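Local atomic coordinates of S-adenosylmethionine:tRNA ribosyltransferase-isomerase (Thermus thermophilus, PDB entry 1WDI), a protein that probably transfers and isomerises the ribose moiety of S-adenosylmethionine onto the 7-aminomethyl group of preQ1-modified tRNA, giving epoxyqueuosine in queuosine biosynthesis. Residues 55-66 against 201-212. Sequence-based numbering, arbitrary orientation.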
loop_
_atom_site.group_PDB
_atom_site.type_symbol
_atom_site.label_atom_id
_atom_site.label_comp_id
_atom_site.label_asym_id
_atom_site.label_seq_id
_atom_site.Cartn_x
_atom_site.Cartn_y
_atom_site.Cartn_z
ATOM N N GLY A 55 23.598 5.660 2.267
ATOM C CA GLY A 55 23.001 6.953 2.536
ATOM C C GLY A 55 21.615 7.054 1.932
ATOM O O GLY A 55 20.816 7.875 2.370
ATOM N N ASP A 56 21.326 6.240 0.917
ATOM C CA ASP A 56 19.994 6.255 0.324
ATOM C C ASP A 56 19.023 5.882 1.437
ATOM O O ASP A 56 19.347 5.076 2.311
ATOM C CB ASP A 56 19.854 5.215 -0.795
ATOM C CG ASP A 56 20.401 5.696 -2.127
ATOM O OD1 ASP A 56 20.570 6.917 -2.318
ATOM O OD2 ASP A 56 20.640 4.837 -2.999
ATOM N N VAL A 57 17.841 6.478 1.416
ATOM C CA VAL A 57 16.832 6.167 2.413
ATOM C C VAL A 57 15.689 5.463 1.696
ATOM O O VAL A 57 14.974 6.068 0.890
ATOM C CB VAL A 57 16.286 7.432 3.101
ATOM C CG1 VAL A 57 15.226 7.041 4.124
ATOM C CG2 VAL A 57 17.419 8.183 3.775
ATOM N N LEU A 58 15.534 4.179 1.990
ATOM C CA LEU A 58 14.492 3.360 1.388
ATOM C C LEU A 58 13.296 3.354 2.344
ATOM O O LEU A 58 13.399 2.895 3.483
ATOM C CB LEU A 58 15.035 1.946 1.177
ATOM C CG LEU A 58 14.500 1.033 0.072
ATOM C CD1 LEU A 58 14.468 1.762 -1.261
ATOM C CD2 LEU A 58 15.401 -0.195 -0.021
ATOM N N VAL A 59 12.169 3.879 1.876
ATOM C CA VAL A 59 10.960 3.955 2.691
ATOM C C VAL A 59 9.885 2.986 2.190
ATOM O O VAL A 59 9.488 3.032 1.019
ATOM C CB VAL A 59 10.389 5.404 2.694
ATOM C CG1 VAL A 59 9.203 5.508 3.641
ATOM C CG2 VAL A 59 11.470 6.385 3.115
ATOM N N PHE A 60 9.431 2.116 3.092
ATOM C CA PHE A 60 8.407 1.115 2.803
ATOM C C PHE A 60 7.149 1.426 3.591
ATOM O O PHE A 60 7.135 2.294 4.465
ATOM C CB PHE A 60 8.822 -0.290 3.266
ATOM C CG PHE A 60 10.137 -0.769 2.727
ATOM C CD1 PHE A 60 11.337 -0.281 3.236
ATOM C CD2 PHE A 60 10.174 -1.757 1.752
ATOM C CE1 PHE A 60 12.559 -0.780 2.782
ATOM C CE2 PHE A 60 11.398 -2.262 1.287
ATOM C CZ PHE A 60 12.586 -1.771 1.807
ATOM N N ASN A 61 6.096 0.678 3.299
ATOM C CA ASN A 61 4.860 0.829 4.039
ATOM C C ASN A 61 4.549 -0.534 4.648
ATOM O O ASN A 61 4.706 -1.567 3.999
ATOM C CB ASN A 61 3.720 1.281 3.121
ATOM C CG ASN A 61 2.895 0.127 2.593
ATOM O OD1 ASN A 61 2.117 -0.484 3.329
ATOM N ND2 ASN A 61 3.060 -0.181 1.308
ATOM N N GLU A 62 4.157 -0.542 5.912
ATOM C CA GLU A 62 3.778 -1.784 6.567
ATOM C C GLU A 62 2.363 -1.551 7.059
ATOM O O GLU A 62 2.119 -0.652 7.859
ATOM C CB GLU A 62 4.710 -2.117 7.739
ATOM C CG GLU A 62 4.973 -0.979 8.708
ATOM C CD GLU A 62 5.756 -1.432 9.931
ATOM O OE1 GLU A 62 6.707 -2.231 9.775
ATOM O OE2 GLU A 62 5.426 -0.985 11.047
ATOM N N SER A 63 1.430 -2.345 6.550
ATOM C CA SER A 63 0.031 -2.211 6.928
ATOM C C SER A 63 -0.218 -2.544 8.389
ATOM O O SER A 63 0.309 -3.525 8.915
ATOM C CB SER A 63 -0.840 -3.111 6.046
ATOM O OG SER A 63 -0.830 -2.665 4.700
ATOM N N LYS A 64 -1.016 -1.707 9.042
ATOM C CA LYS A 64 -1.371 -1.913 10.439
ATOM C C LYS A 64 -2.890 -1.977 10.501
ATOM O O LYS A 64 -3.583 -1.056 10.056
ATOM C CB LYS A 64 -0.864 -0.761 11.304
ATOM C CG LYS A 64 -1.239 -0.870 12.772
ATOM C CD LYS A 64 -0.777 0.359 13.540
ATOM C CE LYS A 64 -1.162 0.281 15.008
ATOM N NZ LYS A 64 -0.694 1.484 15.758
ATOM N N VAL A 65 -3.406 -3.073 11.043
ATOM C CA VAL A 65 -4.842 -3.249 11.139
ATOM C C VAL A 65 -5.440 -2.450 12.286
ATOM O O VAL A 65 -4.901 -2.423 13.393
ATOM C CB VAL A 65 -5.210 -4.741 11.322
ATOM C CG1 VAL A 65 -6.720 -4.898 11.450
ATOM C CG2 VAL A 65 -4.695 -5.549 10.139
ATOM N N ILE A 66 -6.551 -1.786 12.000
ATOM C CA ILE A 66 -7.264 -1.007 13.000
ATOM C C ILE A 66 -8.612 -1.695 13.215
ATOM O O ILE A 66 -9.521 -1.563 12.398
ATOM C CB ILE A 66 -7.489 0.448 12.528
ATOM C CG1 ILE A 66 -6.144 1.179 12.456
ATOM C CG2 ILE A 66 -8.442 1.170 13.477
ATOM C CD1 ILE A 66 -6.256 2.637 12.071
ATOM N N GLY A 201 24.774 0.044 3.818
ATOM C CA GLY A 201 24.422 1.344 4.365
ATOM C C GLY A 201 23.146 1.999 3.867
ATOM O O GLY A 201 23.000 3.213 3.981
ATOM N N VAL A 202 22.223 1.219 3.317
ATOM C CA VAL A 202 20.963 1.780 2.841
ATOM C C VAL A 202 19.977 1.782 3.999
ATOM O O VAL A 202 19.734 0.752 4.622
ATOM C CB VAL A 202 20.372 0.958 1.665
ATOM C CG1 VAL A 202 18.956 1.440 1.345
ATOM C CG2 VAL A 202 21.258 1.118 0.434
ATOM N N GLU A 203 19.421 2.947 4.298
ATOM C CA GLU A 203 18.468 3.043 5.389
ATOM C C GLU A 203 17.175 2.351 5.001
ATOM O O GLU A 203 16.728 2.443 3.857
ATOM C CB GLU A 203 18.188 4.509 5.728
ATOM C CG GLU A 203 19.381 5.254 6.276
ATOM C CD GLU A 203 19.014 6.622 6.814
ATOM O OE1 GLU A 203 17.897 6.762 7.354
ATOM O OE2 GLU A 203 19.846 7.547 6.716
ATOM N N LEU A 204 16.586 1.646 5.959
ATOM C CA LEU A 204 15.336 0.942 5.732
ATOM C C LEU A 204 14.333 1.553 6.706
ATOM O O LEU A 204 14.374 1.276 7.905
ATOM C CB LEU A 204 15.524 -0.554 6.005
ATOM C CG LEU A 204 16.645 -1.243 5.206
ATOM C CD1 LEU A 204 16.741 -2.702 5.627
ATOM C CD2 LEU A 204 16.371 -1.148 3.701
ATOM N N ARG A 205 13.449 2.404 6.191
ATOM C CA ARG A 205 12.458 3.083 7.028
ATOM C C ARG A 205 11.039 2.650 6.683
ATOM O O ARG A 205 10.714 2.456 5.509
ATOM C CB ARG A 205 12.585 4.597 6.846
ATOM C CG ARG A 205 13.983 5.144 7.071
ATOM C CD ARG A 205 14.407 5.050 8.532
ATOM N NE ARG A 205 15.710 5.671 8.738
ATOM C CZ ARG A 205 16.231 5.934 9.930
ATOM N NH1 ARG A 205 15.556 5.629 11.031
ATOM N NH2 ARG A 205 17.422 6.508 10.017
ATOM N N PHE A 206 10.190 2.518 7.703
ATOM C CA PHE A 206 8.815 2.085 7.485
ATOM C C PHE A 206 7.733 3.027 8.028
ATOM O O PHE A 206 7.738 3.385 9.213
ATOM C CB PHE A 206 8.591 0.699 8.109
ATOM C CG PHE A 206 9.501 -0.378 7.567
ATOM C CD1 PHE A 206 10.855 -0.402 7.894
ATOM C CD2 PHE A 206 8.996 -1.378 6.744
ATOM C CE1 PHE A 206 11.692 -1.407 7.409
ATOM C CE2 PHE A 206 9.824 -2.390 6.252
ATOM C CZ PHE A 206 11.175 -2.404 6.585
ATOM N N LEU A 207 6.809 3.435 7.162
ATOM C CA LEU A 207 5.695 4.262 7.612
ATOM C C LEU A 207 4.508 3.301 7.686
ATOM O O LEU A 207 4.591 2.163 7.209
ATOM C CB LEU A 207 5.417 5.423 6.649
ATOM C CG LEU A 207 5.245 5.187 5.146
ATOM C CD1 LEU A 207 3.883 4.583 4.847
ATOM C CD2 LEU A 207 5.399 6.521 4.437
ATOM N N THR A 208 3.409 3.752 8.273
ATOM C CA THR A 208 2.247 2.890 8.446
ATOM C C THR A 208 1.004 3.240 7.640
ATOM O O THR A 208 0.559 4.382 7.628
ATOM C CB THR A 208 1.826 2.857 9.932
ATOM O OG1 THR A 208 2.963 2.558 10.751
ATOM C CG2 THR A 208 0.759 1.813 10.156
ATOM N N LEU A 209 0.443 2.239 6.971
ATOM C CA LEU A 209 -0.793 2.420 6.224
ATOM C C LEU A 209 -1.870 1.801 7.117
ATOM O O LEU A 209 -1.771 0.630 7.479
ATOM C CB LEU A 209 -0.754 1.670 4.887
ATOM C CG LEU A 209 -2.100 1.633 4.151
ATOM C CD1 LEU A 209 -2.513 3.049 3.767
ATOM C CD2 LEU A 209 -2.005 0.753 2.917
ATOM N N HIS A 210 -2.877 2.579 7.496
ATOM C CA HIS A 210 -3.942 2.042 8.342
ATOM C C HIS A 210 -4.968 1.292 7.501
ATOM O O HIS A 210 -5.465 1.820 6.512
ATOM C CB HIS A 210 -4.655 3.162 9.112
ATOM C CG HIS A 210 -3.783 3.870 10.100
ATOM N ND1 HIS A 210 -2.942 3.204 10.963
ATOM C CD2 HIS A 210 -3.649 5.186 10.386
ATOM C CE1 HIS A 210 -2.327 4.077 11.741
ATOM N NE2 HIS A 210 -2.739 5.288 11.411
ATOM N N VAL A 211 -5.268 0.057 7.891
ATOM C CA VAL A 211 -6.253 -0.757 7.182
ATOM C C VAL A 211 -7.145 -1.442 8.207
ATOM O O VAL A 211 -6.892 -1.368 9.407
ATOM C CB VAL A 211 -5.591 -1.860 6.316
ATOM C CG1 VAL A 211 -4.548 -1.249 5.388
ATOM C CG2 VAL A 211 -4.975 -2.930 7.209
ATOM N N GLY A 212 -8.186 -2.113 7.730
ATOM C CA GLY A 212 -9.080 -2.811 8.637
ATOM C C GLY A 212 -10.396 -2.102 8.885
ATOM O O GLY A 212 -10.563 -0.947 8.498
#
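F60 and F206 are paired neighbours on two parallel strands, 57-65 and 203-211, and their rings form an offset stack with centroids 4.9 Å apart and planes inclined by 14°. Followed outward, F60 CB lies 3.6 Å from F206 CD2, and CG meets F206 CE2. With CG anti to its carbonyl carbon (chi1 -55°), the ring swings toward the N-terminal end of its strand: CD1 sits over a face of the F206 ring, near the rim, while R205 O lies at the edge of the F60 ring. Farther out, CE1 reaches L204 CD2 at 3.9 Å, and that methyl also touches L58 CD2. E62 continues this face, its OE1 lying beside F206 CB.

The backbones are joined in parallel register, each strand donating and accepting alternately; L209 N to E62 O, at 3.5 Å, is the one weak link. On the face bearing V57, V59 and N61, R205 CG packs on V57 CG1, and its bent chain brings NE and NH2 side-on to E203 OE1, the bond from NH2 measuring 2.7 Å. E203 OE2 pairs with R251. Near the far end of the strands, I66 CD1 covers a face of the H210 imidazole, 3.4 Å from CG.

Within the mixed sheet, strand 57-65 also pairs in parallel with strand 253-256, and strand 203-211 pairs antiparallel with strand 231-235. Helix 191-199, closed by a Schellman motif at G201 just before strand 203-211, lays L194 on F60 and L197 on L58 and V202.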